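PDB 5IMY: vaginolysin from Gardnerella vaginalis, which probably binds cholesterol in host membranes and acts as a pore-forming, haemolytic toxin of the cholesterol-dependent cytolysin family. Local coordinates for residues I109-A114 against D231-C236; T82-D87 against D103-L108. All blocks are in the same frame, centred on the assembly; numbering follows the deposited sequence.

Overall arrangement
The two contacts follow one another along the chain. Residues 103-108 of contact 2 run straight into residues 109-114 of contact 1, so a single loop between helix 99-102 and strand 116-120 serves both. Contact 2 pins its beginning to the nearby loop 82-87, whereas contact 1 pairs its later part with loop 231-236, more than a hundred residues further on. Their centres are about 21 Å apart and lie about 25 Å (contact 2) and 41 Å (contact 1) from the centre of the chain. Apart from the continuous backbone, the segments of one do not touch those of the other. Cys236, ending segment 231-236, is disulfide-bonded to Cys18 but does not touch 109-114.

Contact 1. Residues I109-A114 against D231-C236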
loop_
_atom_site.group_PDB
_atom_site.type_symbol
_atom_site.label_atom_id
_atom_site.label_comp_id
_atom_site.label_asym_id
_atom_site.label_seq_id
_atom_site.Cartn_x
_atom_site.Cartn_y
_atom_site.Cartn_z
ATOM N N ILE A 109 -11.822 3.511 -51.608
ATOM C CA ILE A 109 -12.349 2.481 -52.495
ATOM C C ILE A 109 -12.725 3.177 -53.792
ATOM O O ILE A 109 -13.664 3.980 -53.827
ATOM C CB ILE A 109 -13.554 1.755 -51.884
ATOM C CG1 ILE A 109 -13.166 1.084 -50.565
ATOM C CG2 ILE A 109 -14.096 0.712 -52.861
ATOM C CD1 ILE A 109 -14.352 0.610 -49.755
ATOM N N SER A 110 -11.985 2.891 -54.859
ATOM C CA SER A 110 -12.292 3.463 -56.161
ATOM C C SER A 110 -13.511 2.751 -56.734
ATOM O O SER A 110 -13.521 1.521 -56.853
ATOM C CB SER A 110 -11.099 3.334 -57.102
ATOM O OG SER A 110 -9.917 3.030 -56.384
ATOM N N ALA A 111 -14.538 3.520 -57.073
ATOM C CA ALA A 111 -15.754 2.959 -57.644
ATOM C C ALA A 111 -16.572 4.098 -58.223
ATOM O O ALA A 111 -16.411 5.260 -57.836
ATOM C CB ALA A 111 -16.569 2.190 -56.602
ATOM N N ASN A 112 -17.440 3.754 -59.164
ATOM C CA ASN A 112 -18.338 4.745 -59.727
ATOM C C ASN A 112 -19.355 5.150 -58.672
ATOM O O ASN A 112 -20.165 4.327 -58.238
ATOM C CB ASN A 112 -19.035 4.194 -60.967
ATOM C CG ASN A 112 -18.058 3.720 -62.023
ATOM O OD1 ASN A 112 -16.934 4.213 -62.108
ATOM N ND2 ASN A 112 -18.483 2.760 -62.835
ATOM N N ARG A 113 -19.310 6.410 -58.259
ATOM C CA ARG A 113 -20.117 6.909 -57.158
ATOM C C ARG A 113 -21.373 7.613 -57.661
ATOM O O ARG A 113 -21.470 8.020 -58.823
ATOM C CB ARG A 113 -19.302 7.871 -56.288
ATOM C CG ARG A 113 -18.149 7.214 -55.550
ATOM C CD ARG A 113 -18.646 6.291 -54.449
ATOM N NE ARG A 113 -19.421 7.016 -53.447
ATOM C CZ ARG A 113 -18.891 7.722 -52.454
ATOM N NH1 ARG A 113 -17.573 7.805 -52.318
ATOM N NH2 ARG A 113 -19.679 8.348 -51.591
ATOM N N ALA A 114 -22.333 7.757 -56.761
ATOM C CA ALA A 114 -23.542 8.526 -56.988
ATOM C C ALA A 114 -23.452 9.865 -56.275
ATOM O O ALA A 114 -22.623 10.050 -55.381
ATOM C CB ALA A 114 -24.766 7.757 -56.480
ATOM N N ASP A 231 -26.217 2.255 -54.311
ATOM C CA ASP A 231 -25.996 3.687 -54.451
ATOM C C ASP A 231 -25.128 4.128 -53.275
ATOM O O ASP A 231 -24.998 3.405 -52.288
ATOM C CB ASP A 231 -27.309 4.469 -54.512
ATOM C CG ASP A 231 -27.590 5.254 -53.243
ATOM O OD1 ASP A 231 -26.869 6.242 -52.982
ATOM O OD2 ASP A 231 -28.537 4.893 -52.514
ATOM N N PHE A 232 -24.598 5.343 -53.350
ATOM C CA PHE A 232 -23.200 5.613 -53.035
ATOM C C PHE A 232 -22.472 5.398 -54.350
ATOM O O PHE A 232 -21.623 6.199 -54.746
ATOM C CB PHE A 232 -22.580 4.704 -51.962
ATOM C CG PHE A 232 -22.693 5.222 -50.551
ATOM C CD1 PHE A 232 -22.088 6.410 -50.178
ATOM C CD2 PHE A 232 -23.352 4.480 -49.582
ATOM C CE1 PHE A 232 -22.171 6.870 -48.873
ATOM C CE2 PHE A 232 -23.436 4.934 -48.278
ATOM C CZ PHE A 232 -22.844 6.127 -47.924
ATOM N N PHE A 233 -22.843 4.315 -55.029
ATOM C CA PHE A 233 -22.256 3.883 -56.281
ATOM C C PHE A 233 -23.186 4.182 -57.454
ATOM O O PHE A 233 -24.342 4.576 -57.290
ATOM C CB PHE A 233 -21.963 2.382 -56.230
ATOM C CG PHE A 233 -21.361 1.913 -54.939
ATOM C CD1 PHE A 233 -19.994 1.949 -54.752
ATOM C CD2 PHE A 233 -22.164 1.415 -53.923
ATOM C CE1 PHE A 233 -19.431 1.510 -53.574
ATOM C CE2 PHE A 233 -21.606 0.974 -52.740
ATOM C CZ PHE A 233 -20.238 1.019 -52.566
ATOM N N ALA A 234 -22.670 3.946 -58.661
ATOM C CA ALA A 234 -23.398 4.198 -59.903
ATOM C C ALA A 234 -24.608 3.272 -60.028
ATOM O O ALA A 234 -24.780 2.361 -59.203
ATOM C CB ALA A 234 -22.468 4.015 -61.103
ATOM N N PRO A 235 -25.472 3.481 -61.025
ATOM C CA PRO A 235 -26.664 2.629 -61.169
ATOM C C PRO A 235 -26.424 1.151 -61.464
ATOM O O PRO A 235 -27.015 0.302 -60.789
ATOM C CB PRO A 235 -27.418 3.312 -62.319
ATOM C CG PRO A 235 -27.082 4.753 -62.140
ATOM C CD PRO A 235 -25.627 4.754 -61.747
ATOM N N CYS A 236 -25.597 0.810 -62.458
ATOM C CA CYS A 236 -25.431 -0.589 -62.889
ATOM C C CYS A 236 -24.090 -1.124 -62.388
ATOM O O CYS A 236 -23.177 -1.440 -63.148
ATOM C CB CYS A 236 -25.558 -0.701 -64.407
ATOM S SG CYS A 236 -27.116 -0.021 -65.083
HETATM O O HOH W 1 -22.538 8.794 -53.102
#
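Arg113 and Ala114 close on the carbonyl of Phe232 from opposite faces of its plane, and this is the tight part of the contact. Ala114 N donates to Phe232 O at 2.6 Å, with an N-H...O angle of 158°. From the other face comes the Arg113 side chain: its folded-back chi3 (-61°) turns NE toward Phe232 O, 2.7 Å away and in the plane of the guanidinium. Arg113 NH2 then lies at the edge of the Phe232 ring, 3.4 Å from CD1, the guanidinium and ring planes being 59° apart. A water donates to both Phe232 O and Ala114 O and accepts from Arg113 NH2, whose further partner is Gly92 O. The backbones form one isolated antiparallel bridge, Arg113 with Phe233 as a non-hydrogen-bonded pair, which joins two loops of the elongated cytolysin fold at the end remote from its C-terminal beta sandwich. The Phe233 ring, turned away from the bridge, packs on Leu25 and Leu29 of helix 22-30 and Leu94 of strand 94-96, and the Phe232 ring is set against that of Tyr255. Phe233 CD1 also meets Ala111 CB at 3.9 Å. Toward Asn112 the grip slackens: the return bond from Ala234 N to Asn112 O is weak, and the place of that oxygen is doubtful. Asn112 CB and Ala234 CB meet side by side at 3.4 Å, but the exposed Asn112 amide turns away from Ala234. Beyond Ala234 the chain diverges through exposed Pro235 to Cys236, which is tied by a disulfide to Cys18.

Contact 2. Residues T82-D87 against D103-L108; sequences TSANDD and DNMPSL
Asn85 meets Asn104 and Met105 in a small loop-to-loop contact, one polar bond flanked by a thioether, where the chain leaves helix 99-102 through a Schellman motif ending at Asn104. The positive phi of Asn104 belongs to that helix ending, and its carbonyl oxygen serves as the acceptor for the neighbouring loop: Asn85 ND2 donates to Asn104 O at 3.1 Å, nearly straight at 167°, with the oxygen in the plane of the Asn85 amide. Within its own loop Asn85 is held twice. Its OD1 takes an almost linear bond from Thr82 N at 3.0 Å, while its backbone N gives a weak one to Thr82 OG1. A chi1 of 66° sets Asn85 CG between the backbone N and the carbonyl carbon. The Asn104 amide, its plane 77° from that of Asn85, has its own strong partner, OD1 to Tyr350 OH of strand 347-354, and shares Ser80 O with Asn85: ND2 of Asn104 bonds it, and ND2 of Asn85 does so weakly. Pro106 CD approaches Asn85 CB at 4.2 Å, and the proline ring touches Phe95, Leu101 and Tyr350, tying the loop to two strands and the helix. On the more exposed flank the Met105 chain, bent at both chi2 and chi3, curls over Ala84. Its SD rests 3.5 Å from Ala84 CB, and the methyl CE lies 3.3 Å from Ala84 O.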
loop_
_atom_site.group_PDB
_atom_site.type_symbol
_atom_site.label_atom_id
_atom_site.label_comp_id
_atom_site.label_asym_id
_atom_site.label_seq_id
_atom_site.Cartn_x
_atom_site.Cartn_y
_atom_site.Cartn_z
ATOM N N THR A 82 -5.153 14.479 -39.968
ATOM C CA THR A 82 -3.752 14.868 -39.989
ATOM C C THR A 82 -3.376 15.332 -41.388
ATOM O O THR A 82 -4.140 15.190 -42.345
ATOM C CB THR A 82 -2.839 13.706 -39.572
ATOM O OG1 THR A 82 -2.935 12.651 -40.539
ATOM C CG2 THR A 82 -3.234 13.174 -38.206
ATOM N N SER A 83 -2.170 15.893 -41.496
ATOM C CA SER A 83 -1.635 16.245 -42.806
ATOM C C SER A 83 -1.489 15.015 -43.692
ATOM O O SER A 83 -1.636 15.109 -44.916
ATOM C CB SER A 83 -0.286 16.944 -42.647
ATOM O OG SER A 83 0.291 17.238 -43.907
ATOM N N ALA A 84 -1.211 13.856 -43.093
ATOM C CA ALA A 84 -0.937 12.652 -43.866
ATOM C C ALA A 84 -2.199 12.043 -44.464
ATOM O O ALA A 84 -2.140 11.468 -45.558
ATOM C CB ALA A 84 -0.232 11.616 -42.989
ATOM N N ASN A 85 -3.338 12.147 -43.778
ATOM C CA ASN A 85 -4.568 11.523 -44.243
ATOM C C ASN A 85 -5.609 12.516 -44.740
ATOM O O ASN A 85 -6.652 12.085 -45.245
ATOM C CB ASN A 85 -5.184 10.659 -43.125
ATOM C CG ASN A 85 -5.664 11.476 -41.935
ATOM O OD1 ASN A 85 -6.094 12.620 -42.074
ATOM N ND2 ASN A 85 -5.591 10.880 -40.751
ATOM N N ASP A 86 -5.358 13.822 -44.624
ATOM C CA ASP A 86 -6.326 14.808 -45.092
ATOM C C ASP A 86 -6.694 14.580 -46.552
ATOM O O ASP A 86 -7.800 14.933 -46.976
ATOM C CB ASP A 86 -5.766 16.221 -44.902
ATOM C CG ASP A 86 -6.811 17.298 -45.119
ATOM O OD1 ASP A 86 -7.986 17.071 -44.765
ATOM O OD2 ASP A 86 -6.457 18.377 -45.642
ATOM N N ASP A 87 -5.785 13.988 -47.333
ATOM C CA ASP A 87 -6.064 13.726 -48.743
ATOM C C ASP A 87 -7.270 12.813 -48.923
ATOM O O ASP A 87 -8.022 12.967 -49.892
ATOM C CB ASP A 87 -4.841 13.098 -49.412
ATOM C CG ASP A 87 -3.828 14.128 -49.868
ATOM O OD1 ASP A 87 -4.244 15.192 -50.373
ATOM O OD2 ASP A 87 -2.614 13.871 -49.725
ATOM N N ASP A 103 -4.579 2.303 -38.729
ATOM C CA ASP A 103 -3.379 3.118 -38.605
ATOM C C ASP A 103 -3.637 4.592 -38.893
ATOM O O ASP A 103 -2.695 5.391 -38.859
ATOM C CB ASP A 103 -2.287 2.591 -39.542
ATOM C CG ASP A 103 -1.789 1.216 -39.139
ATOM O OD1 ASP A 103 -2.059 0.796 -37.994
ATOM O OD2 ASP A 103 -1.122 0.560 -39.965
ATOM N N ASN A 104 -4.886 4.965 -39.174
ATOM C CA ASN A 104 -5.265 6.345 -39.466
ATOM C C ASN A 104 -4.711 6.820 -40.806
ATOM O O ASN A 104 -4.488 8.016 -41.006
ATOM C CB ASN A 104 -4.825 7.294 -38.345
ATOM C CG ASN A 104 -5.809 8.427 -38.119
ATOM O OD1 ASN A 104 -6.990 8.314 -38.447
ATOM N ND2 ASN A 104 -5.327 9.526 -37.553
ATOM N N MET A 105 -4.488 5.889 -41.731
ATOM C CA MET A 105 -4.080 6.206 -43.100
ATOM C C MET A 105 -5.003 5.487 -44.073
ATOM O O MET A 105 -4.560 4.688 -44.904
ATOM C CB MET A 105 -2.622 5.814 -43.336
ATOM C CG MET A 105 -1.615 6.758 -42.704
ATOM S SD MET A 105 -1.767 8.453 -43.304
ATOM C CE MET A 105 -1.568 8.223 -45.071
ATOM N N PRO A 106 -6.304 5.759 -44.005
ATOM C CA PRO A 106 -7.254 4.994 -44.815
ATOM C C PRO A 106 -7.019 5.201 -46.302
ATOM O O PRO A 106 -6.619 6.278 -46.750
ATOM C CB PRO A 106 -8.616 5.544 -44.378
ATOM C CG PRO A 106 -8.326 6.928 -43.905
ATOM C CD PRO A 106 -6.955 6.873 -43.291
ATOM N N SER A 107 -7.267 4.143 -47.066
ATOM C CA SER A 107 -7.201 4.185 -48.519
ATOM C C SER A 107 -8.612 4.142 -49.084
ATOM O O SER A 107 -9.473 3.414 -48.579
ATOM C CB SER A 107 -6.378 3.019 -49.072
ATOM O OG SER A 107 -6.949 1.774 -48.708
ATOM N N LEU A 108 -8.844 4.929 -50.129
ATOM C CA LEU A 108 -10.170 5.021 -50.715
ATOM C C LEU A 108 -10.523 3.735 -51.457
ATOM O O LEU A 108 -9.655 2.960 -51.870
ATOM C CB LEU A 108 -10.249 6.206 -51.676
ATOM C CG LEU A 108 -9.945 7.575 -51.069
ATOM C CD1 LEU A 108 -9.704 8.602 -52.162
ATOM C CD2 LEU A 108 -11.082 8.015 -50.164
#